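Side-chain contact in BAG family molecular chaperone regulator 2 (Arabidopsis thaliana, PDB 4HWD), which probably acts as a co-chaperone regulating programmed cell death and stress responses, its BAG domain (this chain) probably binding the ATPase domain of HSP70/HSC70 chaperones: residues G21-F26 / D83-K88. Numbering follows the deposited sequence.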
loop_
_atom_site.group_PDB
_atom_site.type_symbol
_atom_site.label_atom_id
_atom_site.label_comp_id
_atom_site.label_asym_id
_atom_site.label_seq_id
_atom_site.Cartn_x
_atom_site.Cartn_y
_atom_site.Cartn_z
ATOM N N GLY A 21 -4.802 -4.697 -4.893
ATOM C CA GLY A 21 -5.656 -5.240 -5.925
ATOM C C GLY A 21 -5.714 -4.257 -7.074
ATOM O O GLY A 21 -5.682 -4.657 -8.237
ATOM N N GLN A 22 -5.802 -2.967 -6.757
ATOM C CA GLN A 22 -5.849 -1.958 -7.806
ATOM C C GLN A 22 -4.492 -1.874 -8.503
ATOM O O GLN A 22 -4.426 -1.686 -9.714
ATOM C CB GLN A 22 -6.233 -0.593 -7.238
ATOM C CG GLN A 22 -6.428 0.456 -8.307
ATOM C CD GLN A 22 -7.443 0.026 -9.344
ATOM O OE1 GLN A 22 -8.576 -0.308 -9.012
ATOM N NE2 GLN A 22 -7.040 0.028 -10.607
ATOM N N LEU A 23 -3.412 -2.016 -7.739
ATOM C CA LEU A 23 -2.064 -1.985 -8.318
ATOM C C LEU A 23 -1.874 -3.174 -9.262
ATOM O O LEU A 23 -1.289 -3.036 -10.333
ATOM C CB LEU A 23 -1.015 -2.043 -7.212
ATOM C CG LEU A 23 0.456 -2.211 -7.615
ATOM C CD1 LEU A 23 0.960 -0.982 -8.374
ATOM C CD2 LEU A 23 1.277 -2.445 -6.354
ATOM N N SER A 24 -2.379 -4.339 -8.862
ATOM C CA SER A 24 -2.268 -5.549 -9.677
ATOM C C SER A 24 -2.995 -5.348 -11.012
ATOM O O SER A 24 -2.530 -5.804 -12.059
ATOM C CB SER A 24 -2.848 -6.752 -8.919
ATOM O OG SER A 24 -2.635 -7.966 -9.621
ATOM N N ALA A 25 -4.131 -4.653 -10.970
ATOM C CA ALA A 25 -4.891 -4.368 -12.182
ATOM C C ALA A 25 -4.086 -3.436 -13.094
ATOM O O ALA A 25 -4.016 -3.660 -14.306
ATOM C CB ALA A 25 -6.225 -3.732 -11.833
ATOM N N PHE A 26 -3.490 -2.392 -12.516
ATOM C CA PHE A 26 -2.679 -1.453 -13.292
ATOM C C PHE A 26 -1.465 -2.185 -13.841
ATOM O O PHE A 26 -1.069 -1.975 -14.980
ATOM C CB PHE A 26 -2.181 -0.275 -12.434
ATOM C CG PHE A 26 -3.242 0.736 -12.091
ATOM C CD1 PHE A 26 -4.389 0.866 -12.868
ATOM C CD2 PHE A 26 -3.058 1.609 -11.022
ATOM C CE1 PHE A 26 -5.341 1.852 -12.582
ATOM C CE2 PHE A 26 -4.001 2.595 -10.731
ATOM C CZ PHE A 26 -5.145 2.717 -11.518
ATOM N N ASP A 83 6.435 2.836 -8.465
ATOM C CA ASP A 83 7.421 3.775 -9.021
ATOM C C ASP A 83 7.856 3.275 -10.398
ATOM O O ASP A 83 8.078 4.063 -11.322
ATOM C CB ASP A 83 8.669 3.879 -8.139
ATOM C CG ASP A 83 8.410 4.586 -6.826
ATOM O OD1 ASP A 83 7.606 5.542 -6.802
ATOM O OD2 ASP A 83 9.034 4.190 -5.819
ATOM N N LEU A 84 8.000 1.960 -10.524
ATOM C CA LEU A 84 8.405 1.364 -11.790
ATOM C C LEU A 84 7.266 1.371 -12.806
ATOM O O LEU A 84 7.510 1.443 -14.012
ATOM C CB LEU A 84 8.937 -0.052 -11.560
ATOM C CG LEU A 84 10.405 -0.099 -11.095
ATOM C CD1 LEU A 84 10.599 0.814 -9.893
ATOM C CD2 LEU A 84 10.815 -1.532 -10.750
ATOM N N LEU A 85 6.023 1.294 -12.332
ATOM C CA LEU A 85 4.886 1.341 -13.251
ATOM C C LEU A 85 4.770 2.744 -13.846
ATOM O O LEU A 85 4.415 2.900 -15.012
ATOM C CB LEU A 85 3.564 0.976 -12.547
ATOM C CG LEU A 85 3.284 -0.502 -12.237
ATOM C CD1 LEU A 85 1.807 -0.692 -11.895
ATOM C CD2 LEU A 85 3.641 -1.348 -13.447
ATOM N N LYS A 86 5.060 3.759 -13.039
ATOM C CA LYS A 86 4.990 5.148 -13.498
ATOM C C LYS A 86 6.003 5.378 -14.605
ATOM O O LYS A 86 5.710 6.024 -15.605
ATOM C CB LYS A 86 5.277 6.117 -12.346
ATOM C CG LYS A 86 4.167 6.218 -11.316
ATOM C CD LYS A 86 4.530 7.153 -10.177
ATOM C CE LYS A 86 4.757 8.576 -10.661
ATOM N NZ LYS A 86 5.111 9.498 -9.534
ATOM N N ILE A 87 7.202 4.844 -14.411
ATOM C CA ILE A 87 8.271 4.985 -15.385
ATOM C C ILE A 87 7.894 4.258 -16.671
ATOM O O ILE A 87 7.989 4.816 -17.769
ATOM C CB ILE A 87 9.602 4.414 -14.809
ATOM C CG1 ILE A 87 10.171 5.398 -13.781
ATOM C CG2 ILE A 87 10.600 4.142 -15.930
ATOM C CD1 ILE A 87 11.356 4.874 -12.997
ATOM N N LYS A 88 7.440 3.019 -16.514
ATOM C CA LYS A 88 7.051 2.161 -17.627
ATOM C C LYS A 88 5.831 2.680 -18.394
ATOM O O LYS A 88 5.698 2.442 -19.597
ATOM C CB LYS A 88 6.779 0.761 -17.083
ATOM C CG LYS A 88 6.921 -0.358 -18.081
ATOM C CD LYS A 88 6.975 -1.694 -17.350
ATOM C CE LYS A 88 6.996 -2.862 -18.317
ATOM N NZ LYS A 88 5.763 -2.900 -19.143
#
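Leu85 places CG anti to its carbonyl carbon (chi1 -76°), and chi2 of -165° extends methyl CD1 toward helix 2-31. Leu23 answers with CG anti to its backbone N (chi1 172°). Its CB does not point straight at helix 63-89, but the end of the side chain brings CD1 close to Leu85. The two CD1 methyls touch, Leu23 CD1 lying 3.6 Å from Leu85 CD1. The two leucine side chains meet at a slant.

The same Leu85 methyl has a second partner. Phe26 CB lies 4.0 Å from Leu85 CD1, so Phe26 contributes its methylene here and not its ring. The end of the side chain leads away from Leu85, and Phe26 touches Leu41 and Leu44 of helix 38-57. The amide NE2 of Gln22 sits 3.2 Å above one face of this ring, shifted toward the rim. Leu23 also touches Tyr78 and Leu82, earlier on helix 63-89.

The contact joins the first and third helices of the three-helix bundle that forms the BAG domain. These helices run in the same direction, and Phe26 and Leu85 come closest in backbone, with CA atoms 8.1 Å apart. About 105 Å² is buried between the segments, both sides summed. Leu23 and Leu85 are buried within the fold. Every meeting group is a methyl or methylene, so the contact rests on hydrophobic burial and van der Waals contact, without the directionality of a polar bond.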